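Local coordinates for putative amino acid binding protein (Streptococcus mutans, PDB 4C0R) that binds glutathione, here captured as its disulfide, and probably delivers it to the cystine ABC importer TcyBC for uptake into the cell, at residues V5-G11 / K62-N68; N89-V95 / F159-I165; N84-S88 / S231-D235. One frame throughout, in Å; residues are numbered along the deposited sequence.

Overall arrangement
All three contacts belong to a periplasmic-binding-protein fold of solute-binding family 3, in which two lobes enclose the ligand. Contact 1 joins parallel strands 3-9 and 65-71 in one lobe; contact 2 joins antiparallel strands 81-96 and 160-163 in the other. Their centres lie about 24 Å apart on opposite sides of the chain's centre, and both touch the glutathione disulfide between them. Contact 1 closes before contact 2 opens along the chain, while contact 3 brackets contact 2. Residues 84-88 and 89-95 share strand 81-96, which passes between the lobes. Ile165 of contact 2 packs on Tyr232 of contact 3, and the centres of contacts 2 and 3 are about 17 Å apart.

Contact 1: residues V5-G11 / K62-N68; sequences VTLATVG and KYQIGAN. With GDS (oxidized glutathione disulfide), chain C.
Leu7 and Ile65 pair across two parallel strands of the lobe's central sheet, and their branches make the apolar centre on one face: Leu7 CG rests 4.1 Å from Ile65 CB. Ile65 CD1 reaches back to Val5 CG1 at 3.6 Å, while Leu7 CD2 leans on the small Ala67 CB. Helix 27-36 packs on this face, so branched aliphatic side chains suit it. Across the sheet Ala8 sets its methyl over one face of the Tyr63 ring, a CH-pi contact with CB 3.6 Å from the ring centroid, and the CG methylene of Lys62 lies over the opposite face. A side chain as small as alanine's suits so close an approach; the ring hydroxyl is hydrogen-bonded to Thr49 OG1. Gly66, paired with Ala8, brings no side chain to this face.

The backbone ladder runs outward from here, with Ala8 N bonded to Ile65 O and Ala67 N to Ala8 O. At one end Gln64, bent at chi2 (65°), folds its amide back so that OE1 takes the N-H of Thr6 at 2.8 Å, almost straight at 175° and in the carbonyl plane. A water bridges the same OE1 to Thr6 OG1. At the other end the Asn68 amide reaches across to residues 10-11: its OD1 accepts from Val10 N at 2.8 Å, well above the carbonyl plane, and from Gly11 N at 3.2 Å, nearly in line with C=O. Its ND2 is hydrogen-bonded to Thr13 OG1 and lies 3.5 Å from CB5 of the glutathione disulfide, and Val10 CG1 lies 3.7 Å from O2 of that ligand. One amide oxygen thus ties two successive N-H groups of the turn, and so probably helps set Val10 at the pocket wall.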
loop_
_atom_site.group_PDB
_atom_site.type_symbol
_atom_site.label_atom_id
_atom_site.label_comp_id
_atom_site.label_asym_id
_atom_site.label_seq_id
_atom_site.Cartn_x
_atom_site.Cartn_y
_atom_site.Cartn_z
ATOM N N VAL A 5 -11.160 -4.332 -18.623
ATOM C CA VAL A 5 -9.880 -4.307 -17.907
ATOM C C VAL A 5 -10.248 -4.661 -16.479
ATOM O O VAL A 5 -11.099 -3.991 -15.896
ATOM C CB VAL A 5 -9.255 -2.854 -17.910
ATOM C CG1 VAL A 5 -8.120 -2.677 -16.860
ATOM C CG2 VAL A 5 -8.771 -2.485 -19.290
ATOM N N THR A 6 -9.595 -5.649 -15.866
ATOM C CA THR A 6 -9.865 -5.948 -14.460
ATOM C C THR A 6 -8.721 -5.447 -13.575
ATOM O O THR A 6 -7.559 -5.769 -13.775
ATOM C CB THR A 6 -10.086 -7.429 -14.229
ATOM O OG1 THR A 6 -11.217 -7.837 -15.029
ATOM C CG2 THR A 6 -10.403 -7.727 -12.789
ATOM N N LEU A 7 -9.090 -4.554 -12.666
ATOM C CA LEU A 7 -8.192 -4.053 -11.608
ATOM C C LEU A 7 -8.391 -4.907 -10.365
ATOM O O LEU A 7 -9.508 -5.033 -9.851
ATOM C CB LEU A 7 -8.504 -2.566 -11.360
ATOM C CG LEU A 7 -7.626 -1.913 -10.288
ATOM C CD1 LEU A 7 -7.629 -0.399 -10.487
ATOM C CD2 LEU A 7 -8.046 -2.217 -8.862
ATOM N N ALA A 8 -7.304 -5.531 -9.924
ATOM C CA ALA A 8 -7.330 -6.378 -8.719
ATOM C C ALA A 8 -6.796 -5.643 -7.499
ATOM O O ALA A 8 -5.812 -4.909 -7.580
ATOM C CB ALA A 8 -6.535 -7.649 -8.945
ATOM N N THR A 9 -7.514 -5.806 -6.369
ATOM C CA THR A 9 -7.144 -5.168 -5.143
ATOM C C THR A 9 -7.445 -6.073 -3.985
ATOM O O THR A 9 -8.213 -6.996 -4.157
ATOM C CB THR A 9 -7.881 -3.819 -5.017
ATOM O OG1 THR A 9 -7.367 -3.073 -3.930
ATOM C CG2 THR A 9 -9.367 -4.030 -4.830
ATOM N N VAL A 10 -6.894 -5.804 -2.803
ATOM C CA VAL A 10 -7.247 -6.620 -1.636
ATOM C C VAL A 10 -8.445 -5.998 -0.930
ATOM O O VAL A 10 -9.333 -6.715 -0.443
ATOM C CB VAL A 10 -6.085 -6.772 -0.652
ATOM C CG1 VAL A 10 -6.444 -7.770 0.412
ATOM C CG2 VAL A 10 -4.797 -7.241 -1.377
ATOM N N GLY A 11 -8.507 -4.674 -0.821
ATOM C CA GLY A 11 -9.664 -4.041 -0.239
ATOM C C GLY A 11 -9.719 -4.132 1.279
ATOM O O GLY A 11 -10.800 -3.909 1.877
ATOM N N LYS A 62 -5.127 -12.820 -16.123
ATOM C CA LYS A 62 -6.447 -12.806 -15.546
ATOM C C LYS A 62 -6.751 -11.371 -15.120
ATOM O O LYS A 62 -7.858 -10.919 -15.249
ATOM C CB LYS A 62 -6.532 -13.703 -14.314
ATOM C CG LYS A 62 -7.862 -13.661 -13.574
ATOM C CD LYS A 62 -7.843 -14.651 -12.398
ATOM C CE LYS A 62 -9.201 -14.804 -11.703
ATOM N NZ LYS A 62 -9.193 -15.971 -10.779
ATOM N N TYR A 63 -5.754 -10.683 -14.568
ATOM C CA TYR A 63 -5.942 -9.291 -14.180
ATOM C C TYR A 63 -5.003 -8.430 -15.006
ATOM O O TYR A 63 -3.947 -8.895 -15.417
ATOM C CB TYR A 63 -5.600 -9.070 -12.669
ATOM C CG TYR A 63 -6.385 -9.913 -11.708
ATOM C CD1 TYR A 63 -7.748 -10.069 -11.843
ATOM C CD2 TYR A 63 -5.744 -10.560 -10.667
ATOM C CE1 TYR A 63 -8.471 -10.864 -10.970
ATOM C CE2 TYR A 63 -6.481 -11.347 -9.779
ATOM C CZ TYR A 63 -7.825 -11.485 -9.954
ATOM O OH TYR A 63 -8.555 -12.267 -9.051
ATOM N N GLN A 64 -5.366 -7.163 -15.244
ATOM C CA GLN A 64 -4.539 -6.219 -15.998
ATOM C C GLN A 64 -3.877 -5.140 -15.144
ATOM O O GLN A 64 -2.820 -4.663 -15.502
ATOM C CB GLN A 64 -5.335 -5.545 -17.114
ATOM C CG GLN A 64 -5.741 -6.498 -18.235
ATOM C CD GLN A 64 -6.717 -7.576 -17.801
ATOM O OE1 GLN A 64 -7.808 -7.291 -17.289
ATOM N NE2 GLN A 64 -6.327 -8.823 -17.999
ATOM N N ILE A 65 -4.525 -4.761 -14.023
ATOM C CA ILE A 65 -4.000 -3.708 -13.155
ATOM C C ILE A 65 -4.054 -4.243 -11.741
ATOM O O ILE A 65 -4.993 -4.964 -11.377
ATOM C CB ILE A 65 -4.848 -2.407 -13.201
ATOM C CG1 ILE A 65 -5.127 -1.991 -14.637
ATOM C CG2 ILE A 65 -4.115 -1.328 -12.455
ATOM C CD1 ILE A 65 -5.980 -0.758 -14.728
ATOM N N GLY A 66 -3.064 -3.900 -10.929
ATOM C CA GLY A 66 -3.064 -4.176 -9.506
ATOM C C GLY A 66 -2.947 -2.853 -8.767
ATOM O O GLY A 66 -2.203 -1.964 -9.180
ATOM N N ALA A 67 -3.686 -2.715 -7.681
ATOM C CA ALA A 67 -3.678 -1.467 -6.895
ATOM C C ALA A 67 -4.035 -1.796 -5.485
ATOM O O ALA A 67 -5.109 -2.323 -5.239
ATOM C CB ALA A 67 -4.652 -0.500 -7.424
ATOM N N ASN A 68 -3.123 -1.542 -4.576
ATOM C CA ASN A 68 -3.337 -1.701 -3.147
ATOM C C ASN A 68 -2.115 -1.156 -2.384
ATOM O O ASN A 68 -1.374 -1.910 -1.770
ATOM C CB ASN A 68 -3.570 -3.188 -2.783
ATOM C CG ASN A 68 -4.344 -3.354 -1.494
ATOM O OD1 ASN A 68 -5.550 -3.669 -1.484
ATOM N ND2 ASN A 68 -3.678 -3.102 -0.393
HETATM C CD1 GDS C . -3.359 -11.510 3.329
HETATM N N2 GDS C . -3.524 -10.578 4.453
HETATM C CA2 GDS C . -4.426 -9.509 4.222
HETATM C C2 GDS C . -5.881 -9.724 4.447
HETATM O O2 GDS C . -6.728 -9.008 3.873
HETATM C CB2 GDS C . -4.029 -8.169 3.733
HETATM S SG2 GDS C . -2.267 -7.942 3.643
HETATM N N3 GDS C . -6.266 -10.788 5.350
HETATM C CA3 GDS C . -7.683 -11.100 5.534
HETATM C C3 GDS C . -7.871 -12.391 4.740
HETATM O OE3 GDS C . -8.647 -13.307 5.155
HETATM O OE4 GDS C . -7.257 -12.603 3.654
HETATM N N4 GDS C . -0.535 -5.247 4.158
HETATM C CA4 GDS C . -0.502 -5.377 5.596
HETATM C C4 GDS C . 0.782 -5.991 6.031
HETATM O OE5 GDS C . 1.816 -5.956 5.295
HETATM O OE6 GDS C . 0.809 -6.489 7.190
HETATM C C5 GDS C . -1.729 -4.756 3.545
HETATM O O5 GDS C . -2.683 -4.415 4.243
HETATM C CA5 GDS C . -1.703 -4.794 2.084
HETATM N N5 GDS C . -0.502 -4.506 1.414
HETATM C CB5 GDS C . -2.595 -5.834 1.490
HETATM S SG5 GDS C . -1.830 -7.463 1.718
HETATM C CA6 GDS C . 3.693 -2.398 0.903
HETATM C C6 GDS C . 4.040 -3.268 -0.294
HETATM O OE7 GDS C . 4.350 -4.474 -0.093
HETATM O OE8 GDS C . 4.005 -2.805 -1.459
HETATM N N6 GDS C . 3.605 -1.006 0.425
HETATM C CB6 GDS C . 2.435 -2.850 1.552
HETATM C CG6 GDS C . 1.377 -3.152 0.468
HETATM C CD6 GDS C . 0.041 -3.243 1.174
HETATM O O6 GDS C . -0.644 -2.278 1.544
HETATM O O HOH W 1 -10.254 -8.548 -17.652
#

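Contact 2: residues N89-V95 / F159-I165; sequences NPLVLVV and FKIFEKI. With GDS (oxidized glutathione disulfide), chain C.
The side-chain OD1 of Asn89 does the work of a backbone carbonyl at the end of this antiparallel pair, taking the N-H of Ile165, in the first turn of helix 164-173, at 3.1 Å, in the carbonyl plane and on a lone pair. Beside it Pro90 O accepts from Lys164 N, so the ladder between strands 91-95 and 160-163 in this lobe of the binding-protein fold runs on into the helix start. Glu163 is the N-cap residue there. Val92 with Phe162 and Val94 with Lys160 form the hydrogen-bonded pairs. Between them Leu93 CD1 packs 3.8 Å from Ile161 CG1, aliphatic groups that suit a buried sheet face, and Phe159, just before the strand, adds its ring beside them. Val92 CG1 lies against the Lys164 methylenes, whose amine pairs with Asp183.

Three residues of strand 160-163 meet the glutathione disulfide, two by hydrogen bonds. Lys160, bent at chi2 (63°), gives NZ to carboxylate oxygen OE6 at 2.7 Å, and Phe162 turns its ring edge to O6. The Glu163 carboxylate folds back, OE1 over the Phe162 ring centre, and its OE2 accepts from ligand N6 at 2.9 Å and from a water that also donates to Asn89 O.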
loop_
_atom_site.group_PDB
_atom_site.type_symbol
_atom_site.label_atom_id
_atom_site.label_comp_id
_atom_site.label_asym_id
_atom_site.label_seq_id
_atom_site.Cartn_x
_atom_site.Cartn_y
_atom_site.Cartn_z
ATOM N N ASN A 89 4.197 7.747 0.849
ATOM C CA ASN A 89 3.650 7.162 2.049
ATOM C C ASN A 89 4.737 6.499 2.873
ATOM O O ASN A 89 5.037 5.300 2.726
ATOM C CB ASN A 89 2.621 6.146 1.631
ATOM C CG ASN A 89 1.707 5.702 2.729
ATOM O OD1 ASN A 89 1.796 6.173 3.856
ATOM N ND2 ASN A 89 0.782 4.809 2.392
ATOM N N PRO A 90 5.393 7.275 3.771
ATOM C CA PRO A 90 6.542 6.716 4.440
ATOM C C PRO A 90 6.192 5.751 5.548
ATOM O O PRO A 90 5.064 5.689 6.009
ATOM C CB PRO A 90 7.245 7.961 5.011
ATOM C CG PRO A 90 6.187 8.876 5.298
ATOM C CD PRO A 90 5.138 8.665 4.173
ATOM N N LEU A 91 7.180 4.955 5.964
ATOM C CA LEU A 91 6.933 3.961 6.967
ATOM C C LEU A 91 6.980 4.506 8.366
ATOM O O LEU A 91 7.740 5.447 8.686
ATOM C CB LEU A 91 7.949 2.811 6.899
ATOM C CG LEU A 91 7.829 1.951 5.679
ATOM C CD1 LEU A 91 8.996 0.953 5.697
ATOM C CD2 LEU A 91 6.512 1.238 5.689
ATOM N N VAL A 92 6.210 3.857 9.214
ATOM C CA VAL A 92 6.254 4.080 10.666
ATOM C C VAL A 92 6.295 2.743 11.439
ATOM O O VAL A 92 5.951 1.680 10.935
ATOM C CB VAL A 92 5.071 4.891 11.199
ATOM C CG1 VAL A 92 5.069 6.231 10.607
ATOM C CG2 VAL A 92 3.712 4.146 10.940
ATOM N N LEU A 93 6.762 2.842 12.677
ATOM C CA LEU A 93 6.722 1.822 13.646
ATOM C C LEU A 93 5.534 2.136 14.552
ATOM O O LEU A 93 5.454 3.214 15.122
ATOM C CB LEU A 93 8.038 1.943 14.430
ATOM C CG LEU A 93 8.543 1.004 15.467
ATOM C CD1 LEU A 93 8.385 -0.457 15.079
ATOM C CD2 LEU A 93 10.017 1.360 15.687
ATOM N N VAL A 94 4.598 1.215 14.665
ATOM C CA VAL A 94 3.457 1.329 15.531
ATOM C C VAL A 94 3.752 0.526 16.805
ATOM O O VAL A 94 4.031 -0.659 16.739
ATOM C CB VAL A 94 2.200 0.725 14.894
ATOM C CG1 VAL A 94 1.004 0.870 15.815
ATOM C CG2 VAL A 94 1.944 1.387 13.523
ATOM N N VAL A 95 3.694 1.204 17.937
ATOM C CA VAL A 95 3.998 0.624 19.237
ATOM C C VAL A 95 3.083 1.244 20.268
ATOM O O VAL A 95 2.512 2.314 20.054
ATOM C CB VAL A 95 5.468 0.926 19.696
ATOM C CG1 VAL A 95 6.507 0.253 18.755
ATOM C CG2 VAL A 95 5.685 2.423 19.806
ATOM N N PHE A 159 5.049 -4.764 18.188
ATOM C CA PHE A 159 5.101 -3.627 17.291
ATOM C C PHE A 159 4.565 -4.048 15.935
ATOM O O PHE A 159 4.497 -5.269 15.665
ATOM C CB PHE A 159 6.538 -3.086 17.107
ATOM C CG PHE A 159 7.469 -3.994 16.352
ATOM C CD1 PHE A 159 8.220 -4.939 17.010
ATOM C CD2 PHE A 159 7.619 -3.897 14.975
ATOM C CE1 PHE A 159 9.077 -5.736 16.342
ATOM C CE2 PHE A 159 8.481 -4.674 14.286
ATOM C CZ PHE A 159 9.232 -5.629 14.982
ATOM N N LYS A 160 4.249 -3.058 15.084
ATOM C CA LYS A 160 3.934 -3.330 13.666
ATOM C C LYS A 160 4.519 -2.192 12.824
ATOM O O LYS A 160 4.277 -1.030 13.096
ATOM C CB LYS A 160 2.420 -3.416 13.440
ATOM C CG LYS A 160 1.977 -3.569 11.981
ATOM C CD LYS A 160 2.464 -4.866 11.362
ATOM C CE LYS A 160 1.978 -4.996 9.929
ATOM N NZ LYS A 160 2.505 -6.205 9.268
ATOM N N ILE A 161 5.274 -2.561 11.801
ATOM C CA ILE A 161 5.796 -1.615 10.824
ATOM C C ILE A 161 4.871 -1.560 9.595
ATOM O O ILE A 161 4.498 -2.587 9.032
ATOM C CB ILE A 161 7.212 -1.947 10.355
ATOM C CG1 ILE A 161 8.168 -1.958 11.548
ATOM C CG2 ILE A 161 7.680 -0.963 9.286
ATOM C CD1 ILE A 161 9.537 -2.492 11.200
ATOM N N PHE A 162 4.412 -0.368 9.256
ATOM C CA PHE A 162 3.588 -0.205 8.062
ATOM C C PHE A 162 3.645 1.218 7.591
ATOM O O PHE A 162 4.151 2.100 8.304
ATOM C CB PHE A 162 2.114 -0.579 8.371
ATOM C CG PHE A 162 1.344 -0.951 7.096
ATOM C CD1 PHE A 162 1.640 -2.145 6.427
ATOM C CD2 PHE A 162 0.444 -0.097 6.550
ATOM C CE1 PHE A 162 1.007 -2.473 5.227
ATOM C CE2 PHE A 162 -0.195 -0.429 5.328
ATOM C CZ PHE A 162 0.096 -1.644 4.687
ATOM N N GLU A 163 3.086 1.494 6.410
ATOM C CA GLU A 163 2.951 2.887 5.937
ATOM C C GLU A 163 2.141 3.756 6.919
ATOM O O GLU A 163 1.165 3.313 7.486
ATOM C CB GLU A 163 2.277 2.901 4.567
ATOM C CG GLU A 163 3.181 2.554 3.391
ATOM C CD GLU A 163 3.526 1.110 3.176
ATOM O OE1 GLU A 163 2.893 0.209 3.753
ATOM O OE2 GLU A 163 4.455 0.926 2.401
ATOM N N LYS A 164 2.583 5.005 7.064
ATOM C CA LYS A 164 2.009 5.964 7.965
ATOM C C LYS A 164 0.544 6.248 7.712
ATOM O O LYS A 164 -0.204 6.340 8.644
ATOM C CB LYS A 164 2.787 7.281 7.834
ATOM C CG LYS A 164 2.470 8.299 8.894
ATOM C CD LYS A 164 3.570 9.348 8.944
ATOM C CE LYS A 164 3.422 10.203 10.202
ATOM N NZ LYS A 164 4.464 11.232 10.222
ATOM N N ILE A 165 0.146 6.444 6.461
ATOM C CA ILE A 165 -1.206 6.894 6.195
ATOM C C ILE A 165 -2.228 5.857 6.725
ATOM O O ILE A 165 -3.174 6.208 7.459
ATOM C CB ILE A 165 -1.404 7.190 4.717
ATOM C CG1 ILE A 165 -0.584 8.397 4.242
ATOM C CG2 ILE A 165 -2.910 7.445 4.439
ATOM C CD1 ILE A 165 -0.477 8.554 2.767
HETATM C CD1 GDS C . -3.359 -11.510 3.329
HETATM N N2 GDS C . -3.524 -10.578 4.453
HETATM C CA2 GDS C . -4.426 -9.509 4.222
HETATM C C2 GDS C . -5.881 -9.724 4.447
HETATM O O2 GDS C . -6.728 -9.008 3.873
HETATM C CB2 GDS C . -4.029 -8.169 3.733
HETATM S SG2 GDS C . -2.267 -7.942 3.643
HETATM N N3 GDS C . -6.266 -10.788 5.350
HETATM C CA3 GDS C . -7.683 -11.100 5.534
HETATM C C3 GDS C . -7.871 -12.391 4.740
HETATM O OE3 GDS C . -8.647 -13.307 5.155
HETATM O OE4 GDS C . -7.257 -12.603 3.654
HETATM N N4 GDS C . -0.535 -5.247 4.158
HETATM C CA4 GDS C . -0.502 -5.377 5.596
HETATM C C4 GDS C . 0.782 -5.991 6.031
HETATM O OE5 GDS C . 1.816 -5.956 5.295
HETATM O OE6 GDS C . 0.809 -6.489 7.190
HETATM C C5 GDS C . -1.729 -4.756 3.545
HETATM O O5 GDS C . -2.683 -4.415 4.243
HETATM C CA5 GDS C . -1.703 -4.794 2.084
HETATM N N5 GDS C . -0.502 -4.506 1.414
HETATM C CB5 GDS C . -2.595 -5.834 1.490
HETATM S SG5 GDS C . -1.830 -7.463 1.718
HETATM C CA6 GDS C . 3.693 -2.398 0.903
HETATM C C6 GDS C . 4.040 -3.268 -0.294
HETATM O OE7 GDS C . 4.350 -4.474 -0.093
HETATM O OE8 GDS C . 4.005 -2.805 -1.459
HETATM N N6 GDS C . 3.605 -1.006 0.425
HETATM C CB6 GDS C . 2.435 -2.850 1.552
HETATM C CG6 GDS C . 1.377 -3.152 0.468
HETATM C CD6 GDS C . 0.041 -3.243 1.174
HETATM O O6 GDS C . -0.644 -2.278 1.544
HETATM O O HOH W 2 6.055 2.954 1.776
#

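Contact 3: residues N84-S88 / S231-D235; sequences NPTAS and SYLPD
Tyr232 begins the meeting of this loop with strand 81-96: its carbonyl oxygen takes the N-H of Ser88 at 2.8 Å, the single hydrogen bond between the two segments, with an angle of 162° at the hydrogen. The same oxygen lies 3.3 Å from Ala87 CA in a CA-H...O contact, while Tyr232 CB rests 3.7 Å from Ser88 O. Ala87 turns its methyl mostly away from the loop, and Val192 and Tyr27 pack against it.

Leu233 follows, its CA 4.5 Å from that of Ala87. Although its CB points away, CG is anti to the carbonyl carbon (chi1 -59°) and the branch returns, bringing CD2 to 3.8 Å from Thr86 O; helix 219-228 and Tyr27 also pack on this leucine.

Pro234 then meets Pro85, the rings crossing at a slant, with CG of Pro234 3.6 Å from CB of Pro85. Neither proline has an N-H to bury, and their compact rings suit this site, bordered by Tyr191 and Met239.

One backbone hydrogen bond thus fixes the loop at Ser88, and the packing of Pro234 and Leu233 adds apolar contact, joining the segment after helix 219-228 to strand 81-96.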
loop_
_atom_site.group_PDB
_atom_site.type_symbol
_atom_site.label_atom_id
_atom_site.label_comp_id
_atom_site.label_asym_id
_atom_site.label_seq_id
_atom_site.Cartn_x
_atom_site.Cartn_y
_atom_site.Cartn_z
ATOM N N ASN A 84 3.384 5.825 -13.205
ATOM C CA ASN A 84 3.997 6.888 -12.455
ATOM C C ASN A 84 3.406 6.839 -11.047
ATOM O O ASN A 84 2.328 6.267 -10.806
ATOM C CB ASN A 84 3.747 8.200 -13.158
ATOM C CG ASN A 84 4.543 8.279 -14.470
ATOM O OD1 ASN A 84 5.623 7.667 -14.601
ATOM N ND2 ASN A 84 3.996 8.975 -15.427
ATOM N N PRO A 85 4.156 7.362 -10.092
ATOM C CA PRO A 85 3.708 7.219 -8.714
ATOM C C PRO A 85 2.435 8.023 -8.475
ATOM O O PRO A 85 2.209 9.059 -9.126
ATOM C CB PRO A 85 4.883 7.798 -7.889
ATOM C CG PRO A 85 5.544 8.701 -8.822
ATOM C CD PRO A 85 5.414 8.121 -10.209
ATOM N N THR A 86 1.627 7.534 -7.544
ATOM C CA THR A 86 0.380 8.222 -7.201
ATOM C C THR A 86 0.346 8.834 -5.797
ATOM O O THR A 86 -0.475 9.712 -5.508
ATOM C CB THR A 86 -0.795 7.271 -7.346
ATOM O OG1 THR A 86 -0.657 6.255 -6.365
ATOM C CG2 THR A 86 -0.882 6.702 -8.753
ATOM N N ALA A 87 1.241 8.450 -4.912
ATOM C CA ALA A 87 1.268 8.986 -3.564
ATOM C C ALA A 87 2.606 8.659 -2.951
ATOM O O ALA A 87 3.312 7.766 -3.423
ATOM C CB ALA A 87 0.157 8.362 -2.706
ATOM N N SER A 88 2.955 9.401 -1.912
ATOM C CA SER A 88 4.129 9.202 -1.099
ATOM C C SER A 88 3.701 8.853 0.312
ATOM O O SER A 88 2.933 9.598 0.945
ATOM C CB SER A 88 5.027 10.448 -1.155
ATOM O OG SER A 88 6.266 10.160 -0.509
ATOM N N SER A 231 -2.367 16.081 1.738
ATOM C CA SER A 231 -1.757 16.204 0.446
ATOM C C SER A 231 -0.462 15.401 0.449
ATOM O O SER A 231 0.554 15.813 1.025
ATOM C CB SER A 231 -1.499 17.685 0.151
ATOM O OG SER A 231 -1.159 17.864 -1.213
ATOM N N TYR A 232 -0.516 14.213 -0.176
ATOM C CA TYR A 232 0.578 13.266 -0.136
ATOM C C TYR A 232 1.003 12.860 -1.540
ATOM O O TYR A 232 1.327 11.705 -1.778
ATOM C CB TYR A 232 0.179 12.029 0.669
ATOM C CG TYR A 232 -0.366 12.341 2.061
ATOM C CD1 TYR A 232 0.353 13.113 2.949
ATOM C CD2 TYR A 232 -1.606 11.907 2.439
ATOM C CE1 TYR A 232 -0.175 13.381 4.244
ATOM C CE2 TYR A 232 -2.118 12.160 3.698
ATOM C CZ TYR A 232 -1.401 12.897 4.577
ATOM O OH TYR A 232 -1.993 13.138 5.830
ATOM N N LEU A 233 1.053 13.784 -2.460
ATOM C CA LEU A 233 1.446 13.449 -3.823
ATOM C C LEU A 233 2.945 13.293 -3.962
ATOM O O LEU A 233 3.756 13.860 -3.193
ATOM C CB LEU A 233 0.970 14.492 -4.817
ATOM C CG LEU A 233 -0.561 14.708 -4.853
ATOM C CD1 LEU A 233 -0.867 15.683 -5.973
ATOM C CD2 LEU A 233 -1.316 13.430 -5.051
ATOM N N PRO A 234 3.340 12.556 -4.974
ATOM C CA PRO A 234 4.750 12.476 -5.300
ATOM C C PRO A 234 5.285 13.857 -5.746
ATOM O O PRO A 234 4.532 14.766 -6.097
ATOM C CB PRO A 234 4.793 11.495 -6.484
ATOM C CG PRO A 234 3.455 10.783 -6.463
ATOM C CD PRO A 234 2.496 11.847 -5.957
ATOM N N ASP A 235 6.602 13.980 -5.769
ATOM C CA ASP A 235 7.211 15.200 -6.278
ATOM C C ASP A 235 6.917 15.377 -7.767
ATOM O O ASP A 235 6.915 14.430 -8.535
ATOM C CB ASP A 235 8.737 15.136 -6.071
ATOM C CG ASP A 235 9.154 15.067 -4.630
ATOM O OD1 ASP A 235 8.351 15.364 -3.716
ATOM O OD2 ASP A 235 10.355 14.754 -4.409
#